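Long-range contacts in uncharacterized protein (Clostridium sporogenes, PDB 4Q0Y), which is of unknown function but adopts a hot-dog, thioesterase-like fold and forms an assembly of two chains: residues G100-I105 against N118-L123; F66-H71 against I93-S98; I72-K77 against G87-Y92; S9-F14 against E34-F39. All coordinates share one frame; numbering follows the deposited sequence.

Interaction 1 (G100-I105 against N118-L123); sequences GKSYII and NNTNIL
Thr120 OG1 is gripped from three directions: Ser102 OG donates a hydrogen bond to it at 2.6 Å, Gly100 O lies 2.8 Å from it, and Asp116 O, just ahead of the helix, is its third partner. The single hydroxyl proton has both carbonyls within reach. In this hot-dog, thioesterase-like fold a curved antiparallel sheet packs against helices, and here the first turns of helix 117-126 are fastened to the beginning of strand 102-106. Threonine suits the place because its hydroxyl can accept from the serine while staying near the carbonyl of Asp116, just before the helix. OG1 stands beside the backbone N and anti to the carbonyl carbon (chi1 -68°), which points it back toward that carbonyl. Serine is equally apt: small enough for a buried spot, it donates to Thr120 OG1 and accepts from the N-H of Gly96, so its oxygen serves as donor and acceptor at once. The methylene of Ser102 also does apolar work, its CB meeting Leu123 CD1 at 3.7 Å. That leucine lies one turn beyond Thr120, on the same side of the helix, and also packs on Val95 and Ile42. Gly100 adopts a positive phi of 78°, readily reached without a side chain, and its carbonyl comes within 3.4 Å of the methyl as well, measured from Gly100 O to Thr120 CG2. A water extends the polar link by donating to Gly100 O at 3.3 Å and to Asn121 OD1 at 3.2 Å.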
# COMPACT_ATOMS: atom_id res chain seq x y z
N GLY B 100 -18.81 -9.48 -7.16
CA GLY B 100 -17.91 -8.46 -6.67
C GLY B 100 -16.44 -8.87 -6.67
O GLY B 100 -15.64 -8.20 -6.03
N LYS B 101 -16.09 -9.96 -7.36
CA LYS B 101 -14.71 -10.46 -7.46
C LYS B 101 -13.98 -9.89 -8.68
O LYS B 101 -14.61 -9.44 -9.65
CB LYS B 101 -14.68 -12.00 -7.52
CG LYS B 101 -15.23 -12.74 -6.29
CD LYS B 101 -14.55 -12.37 -4.98
CE LYS B 101 -15.25 -13.05 -3.79
NZ LYS B 101 -15.16 -14.53 -3.83
N SER B 102 -12.66 -9.93 -8.63
CA SER B 102 -11.81 -9.55 -9.74
C SER B 102 -10.73 -10.57 -9.95
O SER B 102 -10.43 -11.34 -9.04
CB SER B 102 -11.19 -8.17 -9.50
OG SER B 102 -12.19 -7.18 -9.36
N TYR B 103 -10.12 -10.55 -11.13
CA TYR B 103 -9.04 -11.46 -11.51
C TYR B 103 -7.88 -10.71 -12.14
O TYR B 103 -8.09 -9.81 -12.94
CB TYR B 103 -9.53 -12.50 -12.49
CG TYR B 103 -10.64 -13.36 -11.93
CD1 TYR B 103 -11.97 -12.93 -11.97
CD2 TYR B 103 -10.37 -14.56 -11.32
CE1 TYR B 103 -13.00 -13.71 -11.42
CE2 TYR B 103 -11.38 -15.36 -10.78
CZ TYR B 103 -12.69 -14.93 -10.84
OH TYR B 103 -13.68 -15.71 -10.29
N ILE B 104 -6.66 -11.15 -11.80
CA ILE B 104 -5.43 -10.70 -12.45
C ILE B 104 -4.73 -11.94 -13.01
O ILE B 104 -4.51 -12.90 -12.26
CB ILE B 104 -4.51 -9.96 -11.47
CG1 ILE B 104 -5.18 -8.64 -11.04
CG2 ILE B 104 -3.12 -9.71 -12.10
CD1 ILE B 104 -4.52 -7.94 -9.87
N ILE B 105 -4.43 -11.94 -14.31
CA ILE B 105 -3.75 -13.05 -14.97
C ILE B 105 -2.43 -12.51 -15.53
O ILE B 105 -2.41 -11.47 -16.16
CB ILE B 105 -4.61 -13.62 -16.13
CG1 ILE B 105 -5.97 -14.12 -15.62
CG2 ILE B 105 -3.87 -14.73 -16.89
CD1 ILE B 105 -6.99 -14.33 -16.73
N ASN B 118 -13.36 -6.01 -1.32
CA ASN B 118 -12.51 -4.86 -0.89
C ASN B 118 -11.50 -4.42 -1.97
O ASN B 118 -11.42 -3.23 -2.36
CB ASN B 118 -11.76 -5.18 0.44
CG ASN B 118 -12.66 -5.15 1.67
OD1 ASN B 118 -13.81 -4.69 1.65
ND2 ASN B 118 -12.11 -5.61 2.79
N ASN B 119 -10.77 -5.40 -2.49
CA ASN B 119 -9.83 -5.16 -3.58
C ASN B 119 -10.49 -4.74 -4.89
O ASN B 119 -9.98 -3.87 -5.60
CB ASN B 119 -8.92 -6.37 -3.79
CG ASN B 119 -7.83 -6.41 -2.74
OD1 ASN B 119 -7.02 -5.48 -2.68
ND2 ASN B 119 -7.82 -7.45 -1.92
N THR B 120 -11.63 -5.35 -5.21
CA THR B 120 -12.41 -4.96 -6.38
C THR B 120 -12.82 -3.49 -6.31
O THR B 120 -12.73 -2.79 -7.32
CB THR B 120 -13.63 -5.87 -6.55
OG1 THR B 120 -13.16 -7.16 -6.90
CG2 THR B 120 -14.59 -5.39 -7.65
N ASN B 121 -13.23 -3.03 -5.13
CA ASN B 121 -13.64 -1.63 -4.94
C ASN B 121 -12.46 -0.68 -5.24
O ASN B 121 -12.62 0.34 -5.93
CB ASN B 121 -14.22 -1.44 -3.52
CG ASN B 121 -15.54 -2.20 -3.31
OD1 ASN B 121 -16.22 -2.63 -4.25
ND2 ASN B 121 -15.91 -2.37 -2.05
N ILE B 122 -11.27 -1.07 -4.79
CA ILE B 122 -10.03 -0.31 -5.08
C ILE B 122 -9.73 -0.33 -6.59
O ILE B 122 -9.41 0.71 -7.18
CB ILE B 122 -8.84 -0.82 -4.24
CG1 ILE B 122 -9.09 -0.60 -2.75
CG2 ILE B 122 -7.52 -0.16 -4.67
CD1 ILE B 122 -8.19 -1.42 -1.85
N LEU B 123 -9.83 -1.50 -7.22
CA LEU B 123 -9.60 -1.62 -8.67
C LEU B 123 -10.57 -0.79 -9.49
O LEU B 123 -10.17 -0.17 -10.47
CB LEU B 123 -9.64 -3.08 -9.12
CG LEU B 123 -8.47 -3.93 -8.63
CD1 LEU B 123 -8.79 -5.40 -8.88
CD2 LEU B 123 -7.16 -3.54 -9.30
O HOH W 1 -17.23 -5.44 -5.27

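Interaction 2 (F66-H71 against I93-S98); sequences FKYSYH and ILVGDS
Phe66 holds CG anti to its own carbonyl carbon (chi1 -66°), and a chi2 of 87° turns the ring so that one face receives Leu94. The leucine CB stands 3.5 Å from the ring centroid and only 6° off the normal, a CH-pi contact over the centre, while its CD1 reaches the far part of the ring at Phe66 CE1. Asp97 CB packs on the same ring, 3.6 Å from Phe66 CE2. The aspartate suits this turn since its carboxylate is drawn to a backbone partner, Lys101 N, leaving the methylene for the aromatic. Next to the phenylalanine lies a classic beta bulge: Lys67 and Tyr68 both face Val95 at the open end of the hairpin made by strands 68-80 and 83-95. Tyr68 N bonds to Val95 O at 3.2 Å, whereas Lys67 N donates to Gly96 O at 3.0 Å from above the carbonyl plane. Gly96, with its positive phi, bends easily here. Past the bulge the pairing becomes regular; Val95 N to Tyr68 O and Ile93 N to Tyr70 O are both 2.8 Å. On the face that carries Leu94 and Ser69, Leu94 CD2 lies near the small serine side chain. The other face carries branched residues beside tyrosine methylenes, with Ile93 CG2 4.0 Å from Tyr70 CB and Val95 CB alongside Tyr68 CB.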
# COMPACT_ATOMS: atom_id res chain seq x y z
N PHE B 66 -17.81 -8.62 -16.48
CA PHE B 66 -17.07 -7.72 -15.59
C PHE B 66 -17.34 -6.25 -15.92
O PHE B 66 -17.65 -5.90 -17.06
CB PHE B 66 -15.58 -8.01 -15.71
CG PHE B 66 -15.21 -9.37 -15.21
CD1 PHE B 66 -15.27 -10.47 -16.06
CD2 PHE B 66 -14.81 -9.55 -13.88
CE1 PHE B 66 -14.94 -11.75 -15.59
CE2 PHE B 66 -14.48 -10.82 -13.41
CZ PHE B 66 -14.57 -11.92 -14.26
N LYS B 67 -17.24 -5.40 -14.90
CA LYS B 67 -17.37 -3.95 -15.08
C LYS B 67 -16.28 -3.42 -16.00
O LYS B 67 -16.59 -2.68 -16.95
CB LYS B 67 -17.32 -3.22 -13.72
CG LYS B 67 -17.41 -1.71 -13.73
CD LYS B 67 -18.80 -1.25 -14.05
CE LYS B 67 -18.78 0.17 -14.58
NZ LYS B 67 -20.14 0.74 -14.72
N TYR B 68 -15.03 -3.80 -15.74
CA TYR B 68 -13.89 -3.41 -16.59
C TYR B 68 -13.09 -4.63 -16.96
O TYR B 68 -12.91 -5.54 -16.12
CB TYR B 68 -12.96 -2.45 -15.89
CG TYR B 68 -13.60 -1.21 -15.38
CD1 TYR B 68 -14.10 -0.25 -16.27
CD2 TYR B 68 -13.73 -0.98 -14.02
CE1 TYR B 68 -14.71 0.90 -15.80
CE2 TYR B 68 -14.33 0.17 -13.53
CZ TYR B 68 -14.82 1.11 -14.43
OH TYR B 68 -15.41 2.25 -13.99
N SER B 69 -12.65 -4.65 -18.20
CA SER B 69 -11.72 -5.69 -18.69
C SER B 69 -10.68 -4.99 -19.55
O SER B 69 -11.02 -4.33 -20.52
CB SER B 69 -12.39 -6.82 -19.47
OG SER B 69 -13.54 -7.28 -18.82
N TYR B 70 -9.43 -5.15 -19.16
CA TYR B 70 -8.30 -4.54 -19.87
C TYR B 70 -7.09 -5.44 -19.87
O TYR B 70 -6.95 -6.35 -19.04
CB TYR B 70 -7.92 -3.24 -19.20
CG TYR B 70 -8.94 -2.13 -19.26
CD1 TYR B 70 -9.35 -1.59 -20.48
CD2 TYR B 70 -9.45 -1.56 -18.08
CE1 TYR B 70 -10.27 -0.57 -20.55
CE2 TYR B 70 -10.38 -0.51 -18.13
CZ TYR B 70 -10.80 -0.03 -19.36
OH TYR B 70 -11.71 0.99 -19.45
N HIS B 71 -6.21 -5.21 -20.85
CA HIS B 71 -4.84 -5.68 -20.79
C HIS B 71 -4.06 -4.48 -20.33
O HIS B 71 -4.25 -3.40 -20.87
CB HIS B 71 -4.36 -6.17 -22.15
CG HIS B 71 -4.94 -7.49 -22.54
ND1 HIS B 71 -4.41 -8.25 -23.56
CD2 HIS B 71 -5.99 -8.19 -22.05
CE1 HIS B 71 -5.12 -9.36 -23.70
NE2 HIS B 71 -6.07 -9.35 -22.79
N ILE B 93 -6.64 -8.07 -16.82
CA ILE B 93 -7.38 -7.75 -15.60
C ILE B 93 -8.87 -7.75 -15.88
O ILE B 93 -9.29 -7.21 -16.90
CB ILE B 93 -6.86 -6.45 -14.93
CG1 ILE B 93 -7.40 -6.33 -13.51
CG2 ILE B 93 -7.20 -5.21 -15.75
CD1 ILE B 93 -6.53 -5.47 -12.62
N LEU B 94 -9.63 -8.43 -15.00
CA LEU B 94 -11.08 -8.54 -15.09
C LEU B 94 -11.62 -8.04 -13.76
O LEU B 94 -11.39 -8.67 -12.73
CB LEU B 94 -11.46 -9.99 -15.32
CG LEU B 94 -10.94 -10.63 -16.59
CD1 LEU B 94 -11.18 -12.14 -16.55
CD2 LEU B 94 -11.57 -10.00 -17.82
N VAL B 95 -12.28 -6.88 -13.77
CA VAL B 95 -12.66 -6.17 -12.55
C VAL B 95 -14.17 -6.18 -12.34
O VAL B 95 -14.90 -5.62 -13.17
CB VAL B 95 -12.18 -4.69 -12.55
CG1 VAL B 95 -12.55 -3.96 -11.25
CG2 VAL B 95 -10.68 -4.61 -12.79
N GLY B 96 -14.62 -6.76 -11.23
CA GLY B 96 -15.99 -6.65 -10.80
C GLY B 96 -17.01 -7.49 -11.53
O GLY B 96 -17.76 -6.98 -12.38
N ASP B 97 -17.04 -8.77 -11.19
CA ASP B 97 -18.12 -9.66 -11.65
C ASP B 97 -19.37 -9.48 -10.80
O ASP B 97 -19.39 -8.63 -9.89
CB ASP B 97 -17.64 -11.12 -11.77
CG ASP B 97 -17.35 -11.80 -10.43
OD1 ASP B 97 -17.66 -11.29 -9.32
OD2 ASP B 97 -16.81 -12.93 -10.51
N SER B 98 -20.39 -10.28 -11.07
CA SER B 98 -21.65 -10.23 -10.32
C SER B 98 -21.50 -10.57 -8.83
O SER B 98 -22.34 -10.18 -8.04
CB SER B 98 -22.71 -11.13 -10.96
OG SER B 98 -22.35 -12.50 -10.84

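Interaction 3 (I72-K77 against G87-Y92); sequences IQPNLK and GYFLLY
The antiparallel hairpin of strands 68-80 and 83-95 runs through this contact, in which Ile72 pairs with Leu91, Asn75 with Tyr88 and Leu76 with Gly87. Two bonds of 2.9 Å, Ile72 N to Leu91 O and Leu91 N to Ile72 O, close one end; Leu76 and Gly87 exchange a similar pair at the other. Between them Pro74 interrupts the pattern, opposite the strand break at Phe89-Leu90. It accepts from Phe89 N through Pro74 O at 3.3 Å but has no N-H to return, and Phe89 O is buried without a polar partner; Gln73 CA, 3.3 Å from Phe89 O, makes a CA-H...O contact. The proline ring pays in packing, CG lying 3.9 Å from Phe89 CB, the side chains crossing at about a right angle. Leu76 CG sits between its backbone N and carbonyl carbon (chi1 57°), over the glycine backbone, and CD2 goes on to Phe89 CD2 at 3.7 Å. On the Asn75-Tyr88 face, Gln73 NE2 donates in plane to a lone pair of Asn75 OD1 at 2.9 Å; Asn75 ND2 bonds Ser10 and Asp12. Ile72, Leu76 and Leu91 share the opposite face of this broken antiparallel hairpin, consistent with a hot-dog-like sheet.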
# COMPACT_ATOMS: atom_id res chain seq x y z
N ILE B 72 -3.21 -4.68 -19.32
CA ILE B 72 -2.47 -3.59 -18.72
C ILE B 72 -1.00 -3.91 -18.56
O ILE B 72 -0.59 -5.06 -18.35
CB ILE B 72 -3.07 -3.17 -17.34
CG1 ILE B 72 -2.99 -4.32 -16.31
CG2 ILE B 72 -4.51 -2.71 -17.52
CD1 ILE B 72 -3.38 -3.90 -14.90
N GLN B 73 -0.20 -2.84 -18.67
CA GLN B 73 1.25 -2.88 -18.54
C GLN B 73 1.63 -1.86 -17.48
O GLN B 73 1.84 -0.68 -17.81
CB GLN B 73 1.94 -2.59 -19.87
CG GLN B 73 3.47 -2.64 -19.79
CD GLN B 73 4.12 -2.21 -21.09
OE1 GLN B 73 3.68 -2.58 -22.19
NE2 GLN B 73 5.16 -1.41 -20.98
N PRO B 74 1.73 -2.30 -16.21
CA PRO B 74 2.29 -1.43 -15.19
C PRO B 74 3.79 -1.30 -15.39
O PRO B 74 4.49 -2.32 -15.55
CB PRO B 74 1.98 -2.15 -13.86
CG PRO B 74 1.80 -3.56 -14.23
CD PRO B 74 1.19 -3.55 -15.61
N ASN B 75 4.26 -0.06 -15.44
CA ASN B 75 5.66 0.28 -15.60
C ASN B 75 6.17 0.68 -14.24
O ASN B 75 5.58 1.54 -13.57
CB ASN B 75 5.80 1.42 -16.61
CG ASN B 75 5.32 1.00 -17.97
OD1 ASN B 75 5.84 0.05 -18.54
ND2 ASN B 75 4.27 1.63 -18.45
N LEU B 76 7.22 0.02 -13.79
CA LEU B 76 7.59 0.07 -12.40
C LEU B 76 9.08 0.04 -12.12
O LEU B 76 9.90 -0.24 -13.00
CB LEU B 76 6.89 -1.08 -11.67
CG LEU B 76 7.16 -2.49 -12.21
CD1 LEU B 76 8.47 -3.08 -11.70
CD2 LEU B 76 5.97 -3.39 -11.88
N LYS B 77 9.39 0.32 -10.87
CA LYS B 77 10.75 0.12 -10.32
C LYS B 77 10.63 -0.90 -9.22
O LYS B 77 9.64 -0.87 -8.48
CB LYS B 77 11.34 1.40 -9.76
CG LYS B 77 11.53 2.42 -10.85
CD LYS B 77 12.12 3.74 -10.39
CE LYS B 77 12.23 4.62 -11.64
NZ LYS B 77 13.51 4.40 -12.39
N GLY B 87 11.31 -2.21 -14.60
CA GLY B 87 10.63 -3.39 -15.09
C GLY B 87 9.20 -3.10 -15.48
O GLY B 87 8.75 -1.95 -15.47
N TYR B 88 8.48 -4.17 -15.80
CA TYR B 88 7.06 -4.10 -16.10
C TYR B 88 6.44 -5.48 -15.99
O TYR B 88 7.15 -6.51 -15.94
CB TYR B 88 6.80 -3.52 -17.50
CG TYR B 88 7.38 -4.34 -18.62
CD1 TYR B 88 8.71 -4.17 -19.05
CD2 TYR B 88 6.60 -5.34 -19.24
CE1 TYR B 88 9.24 -4.96 -20.06
CE2 TYR B 88 7.14 -6.11 -20.28
CZ TYR B 88 8.45 -5.92 -20.67
OH TYR B 88 8.96 -6.69 -21.67
N PHE B 89 5.12 -5.49 -15.96
CA PHE B 89 4.33 -6.73 -16.08
C PHE B 89 3.38 -6.56 -17.26
O PHE B 89 3.03 -5.45 -17.64
CB PHE B 89 3.51 -7.06 -14.83
CG PHE B 89 4.34 -7.43 -13.64
CD1 PHE B 89 5.14 -8.56 -13.67
CD2 PHE B 89 4.27 -6.67 -12.48
CE1 PHE B 89 5.92 -8.91 -12.56
CE2 PHE B 89 5.04 -7.02 -11.37
CZ PHE B 89 5.87 -8.12 -11.41
N LEU B 90 2.99 -7.69 -17.85
CA LEU B 90 1.94 -7.74 -18.85
C LEU B 90 0.82 -8.57 -18.21
O LEU B 90 1.01 -9.76 -17.93
CB LEU B 90 2.43 -8.40 -20.14
CG LEU B 90 3.61 -7.68 -20.82
CD1 LEU B 90 4.05 -8.45 -22.04
CD2 LEU B 90 3.24 -6.25 -21.18
N LEU B 91 -0.30 -7.91 -17.92
CA LEU B 91 -1.41 -8.52 -17.19
C LEU B 91 -2.70 -8.42 -17.98
O LEU B 91 -2.92 -7.47 -18.71
CB LEU B 91 -1.60 -7.83 -15.86
CG LEU B 91 -0.37 -7.62 -14.97
CD1 LEU B 91 -0.75 -6.76 -13.78
CD2 LEU B 91 0.18 -8.96 -14.52
N TYR B 92 -3.57 -9.41 -17.76
CA TYR B 92 -5.00 -9.31 -18.13
C TYR B 92 -5.73 -9.05 -16.83
O TYR B 92 -5.49 -9.75 -15.84
CB TYR B 92 -5.54 -10.58 -18.80
CG TYR B 92 -4.61 -11.25 -19.82
CD1 TYR B 92 -3.82 -10.49 -20.72
CD2 TYR B 92 -4.57 -12.63 -19.94
CE1 TYR B 92 -2.98 -11.09 -21.64
CE2 TYR B 92 -3.73 -13.25 -20.86
CZ TYR B 92 -2.94 -12.48 -21.71
OH TYR B 92 -2.12 -13.08 -22.63

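Interaction 4 (S9-F14 against E34-F39); sequences SSIDVF and EKLSKF
Ser9 meets the helix through its backbone, its carbonyl O lying 3.5 Å from Leu36 CD1, while its side chain points off the other way and OG makes a weak bond to Asn75 O. Ser10 follows with its CB also turned from the helix. Its carbonyl carbon is 3.9 Å from Leu36 CD2, and its hydroxyl bonds Asn75 ND2, so the serines give the helix a slim backbone surface and spend their polar ends on the next strand. Ile11 reverses direction and supplies the apolar side chain of the contact. Its CG1, anti to the carbonyl carbon (chi1 -55°), lies 3.6 Å from Leu36 CD2, and the two side chains slide past each other in opposite directions. Ile11 CD1 extends further, to Phe39 CD2 at 3.9 Å, meeting that ring obliquely. The two methyls of leucine thus divide the work, CD1 over Ser9 and CD2 against Ile11, whereas the phenylalanine, one turn later, is long enough to reach inward. With the strand and helix axes 8.8 Å apart and at 82°, contact is confined to one short patch. The segments cross nearly at a right angle, consistent with a helix wrapped by the strands of a hot-dog-like sheet. Phe39 also touches Ile72 of strand 68-80 and Leu123 and Ile126 of helix 117-126, Ile11 rests beside Ile72, and Ser37 bonds Thr48 of the second subunit.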
# COMPACT_ATOMS: atom_id res chain seq x y z
N SER B 9 5.39 4.10 -12.31
CA SER B 9 5.44 5.38 -13.03
C SER B 9 4.18 5.58 -13.88
O SER B 9 3.73 6.70 -14.05
CB SER B 9 6.70 5.50 -13.87
OG SER B 9 6.81 4.38 -14.73
N SER B 10 3.63 4.48 -14.39
CA SER B 10 2.39 4.53 -15.18
C SER B 10 1.83 3.12 -15.37
O SER B 10 2.53 2.13 -15.10
CB SER B 10 2.64 5.12 -16.57
OG SER B 10 3.57 4.35 -17.29
N ILE B 11 0.59 3.07 -15.85
CA ILE B 11 -0.01 1.83 -16.34
C ILE B 11 -0.58 2.07 -17.73
O ILE B 11 -1.51 2.84 -17.88
CB ILE B 11 -1.16 1.29 -15.42
CG1 ILE B 11 -0.71 1.11 -13.96
CG2 ILE B 11 -1.71 -0.01 -15.99
CD1 ILE B 11 -1.84 0.97 -12.97
N ASP B 12 -0.01 1.42 -18.74
CA ASP B 12 -0.57 1.46 -20.10
C ASP B 12 -1.78 0.53 -20.15
O ASP B 12 -1.72 -0.58 -19.62
CB ASP B 12 0.45 1.06 -21.14
CG ASP B 12 1.58 2.04 -21.22
OD1 ASP B 12 1.30 3.21 -21.50
OD2 ASP B 12 2.75 1.65 -21.03
N VAL B 13 -2.86 1.00 -20.78
CA VAL B 13 -4.13 0.29 -20.80
C VAL B 13 -4.52 -0.00 -22.25
O VAL B 13 -4.52 0.89 -23.10
CB VAL B 13 -5.25 1.08 -20.10
CG1 VAL B 13 -6.56 0.29 -20.09
CG2 VAL B 13 -4.82 1.46 -18.69
N PHE B 14 -4.86 -1.26 -22.50
CA PHE B 14 -5.17 -1.79 -23.84
C PHE B 14 -6.50 -2.53 -23.82
O PHE B 14 -6.91 -3.04 -22.76
CB PHE B 14 -4.10 -2.76 -24.31
CG PHE B 14 -2.71 -2.17 -24.35
CD1 PHE B 14 -1.90 -2.13 -23.18
CD2 PHE B 14 -2.18 -1.69 -25.54
CE1 PHE B 14 -0.62 -1.61 -23.20
CE2 PHE B 14 -0.88 -1.16 -25.56
CZ PHE B 14 -0.11 -1.12 -24.39
N GLU B 34 -2.11 8.69 -6.88
CA GLU B 34 -2.97 7.93 -5.97
C GLU B 34 -3.44 6.59 -6.56
O GLU B 34 -3.44 5.58 -5.85
CB GLU B 34 -4.15 8.77 -5.50
CG GLU B 34 -5.14 7.98 -4.67
CD GLU B 34 -5.94 8.79 -3.67
OE1 GLU B 34 -5.74 10.01 -3.49
OE2 GLU B 34 -6.77 8.16 -3.02
N LYS B 35 -3.82 6.57 -7.84
CA LYS B 35 -4.24 5.31 -8.49
C LYS B 35 -3.06 4.33 -8.59
O LYS B 35 -3.21 3.14 -8.29
CB LYS B 35 -4.80 5.57 -9.87
CG LYS B 35 -6.09 6.37 -9.83
CD LYS B 35 -6.59 6.68 -11.23
CE LYS B 35 -7.95 7.37 -11.06
NZ LYS B 35 -8.45 7.90 -12.35
N LEU B 36 -1.89 4.86 -8.96
CA LEU B 36 -0.67 4.05 -9.07
C LEU B 36 -0.26 3.46 -7.72
O LEU B 36 0.09 2.25 -7.64
CB LEU B 36 0.47 4.84 -9.70
CG LEU B 36 0.23 5.29 -11.15
CD1 LEU B 36 1.36 6.19 -11.58
CD2 LEU B 36 0.06 4.11 -12.09
N SER B 37 -0.32 4.28 -6.67
CA SER B 37 -0.02 3.83 -5.29
C SER B 37 -0.96 2.70 -4.85
O SER B 37 -0.49 1.68 -4.34
CB SER B 37 -0.11 5.01 -4.31
OG SER B 37 -0.09 4.63 -2.93
N LYS B 38 -2.26 2.86 -5.11
CA LYS B 38 -3.22 1.80 -4.79
C LYS B 38 -2.96 0.49 -5.56
O LYS B 38 -3.01 -0.62 -4.98
CB LYS B 38 -4.64 2.27 -5.01
CG LYS B 38 -5.12 3.31 -4.02
CD LYS B 38 -6.41 3.94 -4.51
CE LYS B 38 -6.95 4.99 -3.58
NZ LYS B 38 -8.22 5.59 -4.10
N PHE B 39 -2.60 0.60 -6.84
CA PHE B 39 -2.28 -0.62 -7.64
C PHE B 39 -0.98 -1.28 -7.16
O PHE B 39 -0.91 -2.51 -7.09
CB PHE B 39 -2.20 -0.32 -9.12
CG PHE B 39 -2.28 -1.56 -9.97
CD1 PHE B 39 -3.47 -2.28 -10.03
CD2 PHE B 39 -1.17 -2.06 -10.63
CE1 PHE B 39 -3.55 -3.45 -10.78
CE2 PHE B 39 -1.24 -3.22 -11.40
CZ PHE B 39 -2.43 -3.91 -11.47

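How the interactions relate
Along the chain interaction 4 closes first; interactions 2 and 3 then share the hairpin of strands 68-80 and 83-95, interaction 3 lying within the span bracketed by interaction 2, and interaction 1 comes last. The centres of 2 and 3 are about 17 Å apart, with 2 at the open end and 3 nearer the turn. Strand 4-15 of interaction 4 borders the hairpin on one side and strand 102-106 of interaction 1 on the other, giving four successive strands of one antiparallel sheet. Helices 33-44 and 117-126 pack on this sheet and meet through Leu123 and Phe39, with Ile72 and Ile93 also reaching Phe39. The four contacts therefore build one continuous core, consistent with a hot-dog-like domain.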